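Local coordinates for mutT/nudix family protein (Listeria innocua, PDB 3I9X), which probably acts as a hydrolase of the Nudix family, this chain holding the Nudix domain of a longer protein whose substrate is not established, at residues M32-V37 / A70-F75; L46-I51 / F147-A152; L101-V106 / R121-I126. One frame throughout, in Å; residues are numbered along the deposited sequence.

Contact 1: M32-V37 / A70-F75; sequences MILTTV and AVPGGF
Met-32 meets Pro-72 where strand 27-40 and strand 69-75 pair antiparallel in the mixed sheet of the Nudix fold. Segment 70-75 also leads into the Nudix box. By sequence, that signature begins at Gly-74 and runs on through helix 82-94.

The polar part is one backbone bond. Met-32 N donates to Pro-72 O at 2.9 Å with an N-H...O angle of 161°. The link is confined to this end of segment 32-37. Beyond Leu-34 the two segments diverge. There strand 43-52 pairs with both: Leu-34 bonds the backbone of Leu-49, and Ala-70 that of Ile-51.

The apolar part lies on both faces of strand 27-40. On one face Ile-33 CD1 touches Val-71 CG1 at 3.5 Å. The CB of Ile-33 points away from segment 70-75, and the chi2 of -74° turns CD1 back towards it. The two side chains approach at a slant. Leu-165 of helix 161-177 packs on both of them, and His-161 ND1 bonds Val-71 N. On the other face Leu-34 CD2 lies 4.4 Å from Pro-72 CG, a looser contact. Met-32 is on this face too, packing on Ala-86 and Leu-90 of helix 82-94. The contact therefore sits in the layered alpha-beta-alpha core of the domain, with a helix on each side of the sheet.

The third kind of contact is carbon against carbonyl. Met-32 CB lies 3.7 Å from Pro-72 O. Pro-72 has no backbone N-H to offer Met-32 O. Its ring carbon stands there instead, with Pro-72 CD 3.4 Å from Met-32 O. Val-71 CB approaches Met-32 O as well, at 3.3 Å.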
loop_
_atom_site.group_PDB
_atom_site.type_symbol
_atom_site.label_atom_id
_atom_site.label_comp_id
_atom_site.label_asym_id
_atom_site.label_seq_id
_atom_site.Cartn_x
_atom_site.Cartn_y
_atom_site.Cartn_z
ATOM N N MET A 32 -0.958 -6.776 -10.692
ATOM C CA MET A 32 0.348 -7.388 -10.902
ATOM C C MET A 32 1.040 -6.930 -12.182
ATOM O O MET A 32 0.561 -7.181 -13.287
ATOM C CB MET A 32 0.204 -8.901 -10.983
ATOM C CG MET A 32 -0.633 -9.525 -9.795
ATOM S SD MET A 32 -0.494 -11.365 -9.686
ATOM C CE MET A 32 1.151 -11.396 -10.522
ATOM N N ILE A 33 2.172 -6.272 -12.030
ATOM C CA ILE A 33 3.076 -6.022 -13.145
ATOM C C ILE A 33 3.909 -7.291 -13.309
ATOM O O ILE A 33 4.817 -7.581 -12.509
ATOM C CB ILE A 33 3.927 -4.839 -12.866
ATOM C CG1 ILE A 33 3.038 -3.599 -12.775
ATOM C CG2 ILE A 33 4.973 -4.626 -13.900
ATOM C CD1 ILE A 33 2.574 -3.184 -14.073
ATOM N N LEU A 34 3.593 -8.040 -14.349
ATOM C CA LEU A 34 4.200 -9.337 -14.597
ATOM C C LEU A 34 5.218 -9.276 -15.706
ATOM O O LEU A 34 4.848 -9.207 -16.890
ATOM C CB LEU A 34 3.104 -10.320 -14.992
ATOM C CG LEU A 34 3.241 -11.790 -14.718
ATOM C CD1 LEU A 34 3.959 -11.947 -13.387
ATOM C CD2 LEU A 34 1.822 -12.453 -14.664
ATOM N N THR A 35 6.491 -9.319 -15.341
ATOM C CA THR A 35 7.570 -9.072 -16.308
ATOM C C THR A 35 8.523 -10.228 -16.522
ATOM O O THR A 35 8.611 -11.150 -15.698
ATOM C CB THR A 35 8.380 -7.852 -15.926
ATOM O OG1 THR A 35 9.227 -8.139 -14.820
ATOM C CG2 THR A 35 7.472 -6.666 -15.575
ATOM N N THR A 36 9.214 -10.179 -17.656
ATOM C CA THR A 36 10.312 -11.093 -17.975
ATOM C C THR A 36 11.353 -10.344 -18.787
ATOM O O THR A 36 11.167 -9.181 -19.140
ATOM C CB THR A 36 9.867 -12.344 -18.711
ATOM O OG1 THR A 36 10.956 -13.276 -18.770
ATOM C CG2 THR A 36 9.404 -12.041 -20.110
ATOM N N VAL A 37 12.480 -10.994 -19.012
ATOM C CA VAL A 37 13.533 -10.430 -19.835
ATOM C C VAL A 37 13.683 -11.411 -20.982
ATOM O O VAL A 37 13.701 -12.618 -20.771
ATOM C CB VAL A 37 14.840 -10.227 -19.056
ATOM C CG1 VAL A 37 16.033 -9.956 -20.019
ATOM C CG2 VAL A 37 14.720 -9.060 -18.065
ATOM N N ALA A 70 -4.917 -4.041 -19.752
ATOM C CA ALA A 70 -4.812 -3.953 -18.311
ATOM C C ALA A 70 -3.782 -4.974 -17.821
ATOM O O ALA A 70 -3.630 -6.038 -18.435
ATOM C CB ALA A 70 -6.160 -4.271 -17.648
ATOM N N VAL A 71 -3.141 -4.667 -16.691
ATOM C CA VAL A 71 -2.321 -5.675 -16.026
ATOM C C VAL A 71 -3.221 -6.768 -15.489
ATOM O O VAL A 71 -4.363 -6.525 -15.160
ATOM C CB VAL A 71 -1.414 -5.086 -14.915
ATOM C CG1 VAL A 71 -0.528 -4.052 -15.537
ATOM C CG2 VAL A 71 -2.234 -4.525 -13.701
ATOM N N PRO A 72 -2.710 -7.975 -15.396
ATOM C CA PRO A 72 -3.436 -8.970 -14.618
ATOM C C PRO A 72 -3.693 -8.534 -13.165
ATOM O O PRO A 72 -2.896 -7.784 -12.577
ATOM C CB PRO A 72 -2.485 -10.148 -14.609
ATOM C CG PRO A 72 -1.522 -9.857 -15.792
ATOM C CD PRO A 72 -1.395 -8.438 -15.816
ATOM N N GLY A 73 -4.817 -9.004 -12.621
ATOM C CA GLY A 73 -5.158 -8.780 -11.222
ATOM C C GLY A 73 -6.595 -9.145 -10.941
ATOM O O GLY A 73 -7.285 -9.693 -11.796
ATOM N N GLY A 74 -7.057 -8.828 -9.742
ATOM C CA GLY A 74 -8.439 -9.119 -9.351
ATOM C C GLY A 74 -8.775 -8.487 -8.021
ATOM O O GLY A 74 -7.889 -7.897 -7.348
ATOM N N PHE A 75 -10.056 -8.610 -7.633
ATOM C CA PHE A 75 -10.528 -8.157 -6.314
ATOM C C PHE A 75 -10.008 -9.023 -5.179
ATOM O O PHE A 75 -9.909 -10.222 -5.345
ATOM C CB PHE A 75 -12.058 -8.048 -6.317
ATOM C CG PHE A 75 -12.542 -6.927 -7.178
ATOM C CD1 PHE A 75 -12.554 -5.633 -6.694
ATOM C CD2 PHE A 75 -12.895 -7.148 -8.496
ATOM C CE1 PHE A 75 -12.966 -4.570 -7.489
ATOM C CE2 PHE A 75 -13.301 -6.087 -9.306
ATOM C CZ PHE A 75 -13.353 -4.808 -8.794
#

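Contact 2: L46-I51 / F147-A152; sequences LHILLI and FPMTEA
Ile-48 meets Ala-152 through its first torsion: CG1 is anti to the backbone N (chi1 -179°), which places CG2 between N and the carbonyl carbon. There Ile-48 CG2 touches Ala-152 CB at 3.4 Å, closer than usual for two carbons. Met-149 is bent at chi2 and chi3, near 80° each. Its SD lies by Ile-48 CG2, and Met-149 CE reaches Leu-46 CD2 at 3.9 Å, the side chains side by side.

The His-47 ring receives a CH-pi contact. Pro-148 CA stands over the ring centre, 3.9 Å from the centroid. His-47 ND1 bonds Thr-45 O, which limits rotation of the ring. Leu-50 CD1 approaches Phe-147 CD2 at 4.0 Å, the side chains crossing at about a right angle.

Two backbone bonds carry the pairing here: Ile-48 N to Phe-147 O at 2.7 Å and Phe-147 N to Ile-48 O at 2.8 Å. Leu-50 with Gly-145 continues it. At the other end, Met-149 N makes a weak bond to Leu-46 O. Leu-165 of helix 161-177 packs on Ile-48 and Ala-152. Pro-148 stands at the N-cap position of helix 149-152. The arrangement is an antiparallel pair at an outer Nudix-sheet strand that turns directly into a short helix.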
loop_
_atom_site.group_PDB
_atom_site.type_symbol
_atom_site.label_atom_id
_atom_site.label_comp_id
_atom_site.label_asym_id
_atom_site.label_seq_id
_atom_site.Cartn_x
_atom_site.Cartn_y
_atom_site.Cartn_z
ATOM N N LEU A 46 13.141 -5.930 -21.256
ATOM C CA LEU A 46 12.094 -6.114 -20.257
ATOM C C LEU A 46 10.781 -6.172 -20.995
ATOM O O LEU A 46 10.497 -5.285 -21.782
ATOM C CB LEU A 46 12.084 -4.932 -19.287
ATOM C CG LEU A 46 11.206 -5.146 -18.036
ATOM C CD1 LEU A 46 11.911 -6.134 -17.089
ATOM C CD2 LEU A 46 10.911 -3.825 -17.312
ATOM N N HIS A 47 10.031 -7.249 -20.791
ATOM C CA HIS A 47 8.677 -7.399 -21.342
ATOM C C HIS A 47 7.631 -7.495 -20.242
ATOM O O HIS A 47 7.919 -8.001 -19.140
ATOM C CB HIS A 47 8.578 -8.679 -22.179
ATOM C CG HIS A 47 9.256 -8.606 -23.509
ATOM N ND1 HIS A 47 10.591 -8.287 -23.650
ATOM C CD2 HIS A 47 8.776 -8.802 -24.766
ATOM C CE1 HIS A 47 10.904 -8.302 -24.937
ATOM N NE2 HIS A 47 9.824 -8.617 -25.636
ATOM N N ILE A 48 6.390 -7.103 -20.570
ATOM C CA ILE A 48 5.263 -7.182 -19.657
ATOM C C ILE A 48 4.064 -7.931 -20.255
ATOM O O ILE A 48 3.755 -7.770 -21.449
ATOM C CB ILE A 48 4.880 -5.773 -19.166
ATOM C CG1 ILE A 48 3.727 -5.847 -18.204
ATOM C CG2 ILE A 48 4.541 -4.804 -20.352
ATOM C CD1 ILE A 48 3.430 -4.557 -17.466
ATOM N N LEU A 49 3.417 -8.780 -19.437
ATOM C CA LEU A 49 2.162 -9.423 -19.813
ATOM C C LEU A 49 0.942 -8.529 -19.539
ATOM O O LEU A 49 0.690 -8.081 -18.412
ATOM C CB LEU A 49 1.939 -10.738 -19.083
ATOM C CG LEU A 49 0.891 -11.638 -19.736
ATOM C CD1 LEU A 49 1.441 -12.372 -20.986
ATOM C CD2 LEU A 49 0.307 -12.713 -18.748
ATOM N N LEU A 50 0.133 -8.323 -20.567
ATOM C CA LEU A 50 -1.069 -7.512 -20.427
ATOM C C LEU A 50 -2.242 -8.189 -21.089
ATOM O O LEU A 50 -2.061 -9.003 -21.991
ATOM C CB LEU A 50 -0.859 -6.151 -21.028
ATOM C CG LEU A 50 0.206 -5.259 -20.446
ATOM C CD1 LEU A 50 0.402 -3.997 -21.406
ATOM C CD2 LEU A 50 -0.130 -4.850 -19.035
ATOM N N ILE A 51 -3.435 -7.834 -20.607
ATOM C CA ILE A 51 -4.660 -8.489 -20.973
ATOM C C ILE A 51 -5.679 -7.430 -21.470
ATOM O O ILE A 51 -6.051 -6.468 -20.766
ATOM C CB ILE A 51 -5.234 -9.255 -19.782
ATOM C CG1 ILE A 51 -4.192 -10.263 -19.216
ATOM C CG2 ILE A 51 -6.548 -9.964 -20.165
ATOM C CD1 ILE A 51 -4.722 -11.077 -18.043
ATOM N N PHE A 147 4.502 -7.748 -24.146
ATOM C CA PHE A 147 5.007 -6.549 -24.824
ATOM C C PHE A 147 6.348 -6.097 -24.256
ATOM O O PHE A 147 6.514 -6.040 -23.034
ATOM C CB PHE A 147 4.030 -5.342 -24.685
ATOM C CG PHE A 147 2.679 -5.547 -25.331
ATOM C CD1 PHE A 147 2.470 -5.216 -26.672
ATOM C CD2 PHE A 147 1.625 -6.081 -24.610
ATOM C CE1 PHE A 147 1.230 -5.419 -27.267
ATOM C CE2 PHE A 147 0.380 -6.266 -25.187
ATOM C CZ PHE A 147 0.178 -5.944 -26.520
ATOM N N PRO A 148 7.255 -5.650 -25.138
ATOM C CA PRO A 148 8.403 -4.904 -24.661
ATOM C C PRO A 148 7.854 -3.736 -23.897
ATOM O O PRO A 148 6.761 -3.274 -24.214
ATOM C CB PRO A 148 9.114 -4.436 -25.941
ATOM C CG PRO A 148 8.527 -5.195 -27.055
ATOM C CD PRO A 148 7.154 -5.645 -26.619
ATOM N N MET A 149 8.553 -3.274 -22.882
ATOM C CA MET A 149 7.902 -2.359 -21.956
ATOM C C MET A 149 7.724 -1.013 -22.617
ATOM O O MET A 149 6.724 -0.346 -22.383
ATOM C CB MET A 149 8.632 -2.241 -20.616
ATOM C CG MET A 149 8.076 -1.153 -19.693
ATOM S SD MET A 149 6.533 -1.531 -18.825
ATOM C CE MET A 149 7.270 -2.503 -17.440
ATOM N N THR A 150 8.647 -0.632 -23.497
ATOM C CA THR A 150 8.531 0.660 -24.174
ATOM C C THR A 150 7.308 0.713 -25.114
ATOM O O THR A 150 6.654 1.733 -25.178
ATOM C CB THR A 150 9.827 1.059 -24.904
ATOM O OG1 THR A 150 10.087 0.131 -25.962
ATOM C CG2 THR A 150 11.008 1.104 -23.921
ATOM N N GLU A 151 6.996 -0.388 -25.791
ATOM C CA GLU A 151 5.762 -0.545 -26.578
ATOM C C GLU A 151 4.490 -0.583 -25.688
ATOM O O GLU A 151 3.459 0.040 -26.023
ATOM C CB GLU A 151 5.853 -1.824 -27.421
ATOM C CG GLU A 151 4.711 -2.027 -28.446
ATOM C CD GLU A 151 4.790 -3.347 -29.234
ATOM O OE1 GLU A 151 3.716 -3.818 -29.735
ATOM O OE2 GLU A 151 5.915 -3.898 -29.363
ATOM N N ALA A 152 4.573 -1.286 -24.554
ATOM C CA ALA A 152 3.445 -1.362 -23.618
ATOM C C ALA A 152 3.063 0.018 -23.128
ATOM O O ALA A 152 1.881 0.326 -22.983
ATOM C CB ALA A 152 3.739 -2.289 -22.451
#

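Contact 3: L101-V106 / R121-I126; sequences LIPFGV and RAFYAI
Tyr-124 carries Ile-102 on one ring face: Ile-102 CB makes a CH-pi contact over the centre, 3.7 Å from the centroid. At the Tyr-124 edge lies Phe-104 CD2. The Phe-104 ring has Ala-122 CB over one face and Phe-123 O at its edge, 3.4 Å from Phe-104 CE2. The Phe-104 chi1 of 71° sets CG between the backbone N and the carbonyl carbon, which turns the ring in toward segment 121-126. The Arg-121 guanidinium has Pro-103 CB 3.3 Å above its plane, offset toward the rim, and Gly-105 O at its edge.

The strands form an antiparallel hairpin with a classic beta bulge: Phe-104 and Gly-105 both face Ala-122. Ala-122 O takes Phe-104 N at 2.9 Å and, weakly, Gly-105 N at 3.5 Å. Before the bulge, Ile-102 and Tyr-124 exchange two backbone bonds. Nearby, Leu-101 CD2 packs on Ala-125 CB at 3.7 Å. Helix 82-94 borders Leu-101 and Phe-123. Val-106 packs on Val-106 of the second subunit, so this hairpin reaches the dimer interface.

Gly-105 O is gripped from opposite faces of its carbonyl plane, by Ala-122 N and by Arg-121 NH1 at 3.0 Å. NH1 is 66° out of that plane, yet the oxygen lies in the guanidinium plane. The two bonds hold the bulge carbonyl, and the arginine charge would be expected to polarise it.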
loop_
_atom_site.group_PDB
_atom_site.type_symbol
_atom_site.label_atom_id
_atom_site.label_comp_id
_atom_site.label_asym_id
_atom_site.label_seq_id
_atom_site.Cartn_x
_atom_site.Cartn_y
_atom_site.Cartn_z
ATOM N N LEU A 101 6.466 -11.851 -4.987
ATOM C CA LEU A 101 5.811 -10.687 -5.520
ATOM C C LEU A 101 6.316 -9.504 -4.719
ATOM O O LEU A 101 6.263 -9.544 -3.476
ATOM C CB LEU A 101 4.314 -10.848 -5.308
ATOM C CG LEU A 101 3.620 -11.949 -6.139
ATOM C CD1 LEU A 101 2.194 -12.039 -5.707
ATOM C CD2 LEU A 101 3.679 -11.636 -7.629
ATOM N N ILE A 102 6.872 -8.506 -5.414
ATOM C CA ILE A 102 7.436 -7.332 -4.785
ATOM C C ILE A 102 6.378 -6.186 -4.759
ATOM O O ILE A 102 5.875 -5.771 -5.788
ATOM C CB ILE A 102 8.687 -6.871 -5.546
ATOM C CG1 ILE A 102 9.669 -8.055 -5.730
ATOM C CG2 ILE A 102 9.337 -5.581 -4.877
ATOM C CD1 ILE A 102 10.033 -8.796 -4.407
ATOM N N PRO A 103 6.016 -5.701 -3.565
ATOM C CA PRO A 103 5.020 -4.603 -3.531
ATOM C C PRO A 103 5.663 -3.345 -4.041
ATOM O O PRO A 103 6.838 -3.108 -3.737
ATOM C CB PRO A 103 4.672 -4.454 -2.054
ATOM C CG PRO A 103 5.580 -5.407 -1.267
ATOM C CD PRO A 103 6.353 -6.253 -2.238
ATOM N N PHE A 104 4.976 -2.564 -4.860
ATOM C CA PHE A 104 5.613 -1.305 -5.237
ATOM C C PHE A 104 4.761 -0.096 -5.076
ATOM O O PHE A 104 5.278 1.022 -5.179
ATOM C CB PHE A 104 6.247 -1.329 -6.645
ATOM C CG PHE A 104 5.254 -1.349 -7.750
ATOM C CD1 PHE A 104 4.865 -0.186 -8.352
ATOM C CD2 PHE A 104 4.704 -2.516 -8.172
ATOM C CE1 PHE A 104 3.942 -0.197 -9.338
ATOM C CE2 PHE A 104 3.756 -2.527 -9.230
ATOM C CZ PHE A 104 3.394 -1.381 -9.793
ATOM N N GLY A 105 3.471 -0.278 -4.887
ATOM C CA GLY A 105 2.688 0.837 -4.348
ATOM C C GLY A 105 1.243 0.558 -4.019
ATOM O O GLY A 105 0.784 -0.600 -3.963
ATOM N N VAL A 106 0.560 1.650 -3.730
ATOM C CA VAL A 106 -0.886 1.685 -3.608
ATOM C C VAL A 106 -1.339 2.730 -4.641
ATOM O O VAL A 106 -0.697 3.745 -4.813
ATOM C CB VAL A 106 -1.292 2.014 -2.169
ATOM C CG1 VAL A 106 -2.745 2.005 -2.021
ATOM C CG2 VAL A 106 -0.696 0.951 -1.222
ATOM N N ARG A 121 -3.624 -2.356 -4.578
ATOM C CA ARG A 121 -2.327 -2.729 -4.073
ATOM C C ARG A 121 -1.532 -3.364 -5.226
ATOM O O ARG A 121 -1.906 -4.389 -5.800
ATOM C CB ARG A 121 -2.520 -3.680 -2.885
ATOM C CG ARG A 121 -1.247 -4.213 -2.144
ATOM C CD ARG A 121 -0.219 -3.236 -2.025
ATOM N NE ARG A 121 0.749 -3.539 -0.985
ATOM C CZ ARG A 121 1.840 -2.805 -0.750
ATOM N NH1 ARG A 121 2.113 -1.741 -1.493
ATOM N NH2 ARG A 121 2.657 -3.132 0.255
ATOM N N ALA A 122 -0.440 -2.731 -5.603
ATOM C CA ALA A 122 0.274 -3.152 -6.790
ATOM C C ALA A 122 1.580 -3.882 -6.468
ATOM O O ALA A 122 2.313 -3.502 -5.547
ATOM C CB ALA A 122 0.507 -1.983 -7.652
ATOM N N PHE A 123 1.830 -4.952 -7.190
ATOM C CA PHE A 123 3.010 -5.763 -7.010
ATOM C C PHE A 123 3.684 -5.919 -8.369
ATOM O O PHE A 123 2.983 -5.878 -9.407
ATOM C CB PHE A 123 2.623 -7.167 -6.544
ATOM C CG PHE A 123 1.920 -7.229 -5.187
ATOM C CD1 PHE A 123 2.642 -7.512 -4.012
ATOM C CD2 PHE A 123 0.539 -7.126 -5.105
ATOM C CE1 PHE A 123 2.014 -7.605 -2.773
ATOM C CE2 PHE A 123 -0.116 -7.226 -3.869
ATOM C CZ PHE A 123 0.625 -7.452 -2.698
ATOM N N TYR A 124 5.001 -6.130 -8.388
ATOM C CA TYR A 124 5.633 -6.703 -9.580
ATOM C C TYR A 124 6.282 -8.051 -9.342
ATOM O O TYR A 124 6.606 -8.398 -8.230
ATOM C CB TYR A 124 6.663 -5.770 -10.177
ATOM C CG TYR A 124 7.988 -5.561 -9.446
ATOM C CD1 TYR A 124 9.043 -6.445 -9.589
ATOM C CD2 TYR A 124 8.203 -4.409 -8.719
ATOM C CE1 TYR A 124 10.282 -6.188 -8.987
ATOM C CE2 TYR A 124 9.420 -4.146 -8.097
ATOM C CZ TYR A 124 10.457 -5.033 -8.237
ATOM O OH TYR A 124 11.653 -4.747 -7.600
ATOM N N ALA A 125 6.478 -8.791 -10.415
ATOM C CA ALA A 125 7.223 -10.041 -10.383
ATOM C C ALA A 125 8.060 -10.136 -11.654
ATOM O O ALA A 125 7.662 -9.621 -12.718
ATOM C CB ALA A 125 6.271 -11.224 -10.296
ATOM N N ILE A 126 9.212 -10.799 -11.532
ATOM C CA ILE A 126 10.080 -11.117 -12.656
ATOM C C ILE A 126 10.130 -12.629 -12.819
ATOM O O ILE A 126 10.663 -13.331 -11.982
ATOM C CB ILE A 126 11.464 -10.534 -12.467
ATOM C CG1 ILE A 126 11.368 -9.022 -12.334
ATOM C CG2 ILE A 126 12.403 -10.883 -13.659
ATOM C CD1 ILE A 126 12.522 -8.429 -11.607
#

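How the contacts relate
The three contacts share one mixed sheet within the Nudix domain. Contacts 1 and 2 have centres about 10 Å apart and touch through backbone pairing of strand 43-52 with strands 27-40 and 69-75. Contacts 1 and 3 have centres about 9 Å apart and meet where strand 27-40 runs parallel to strand 118-126. Contacts 2 and 3 lie about 16 Å apart, centre to centre, and do not touch. Along the chain the segments of contacts 1 and 2 alternate. Contact 3 follows contact 1 and is nested in the loop that contact 2 closes. Contact 1 is thus central and the others flank it, so strands distant in sequence are tied into one Nudix sheet.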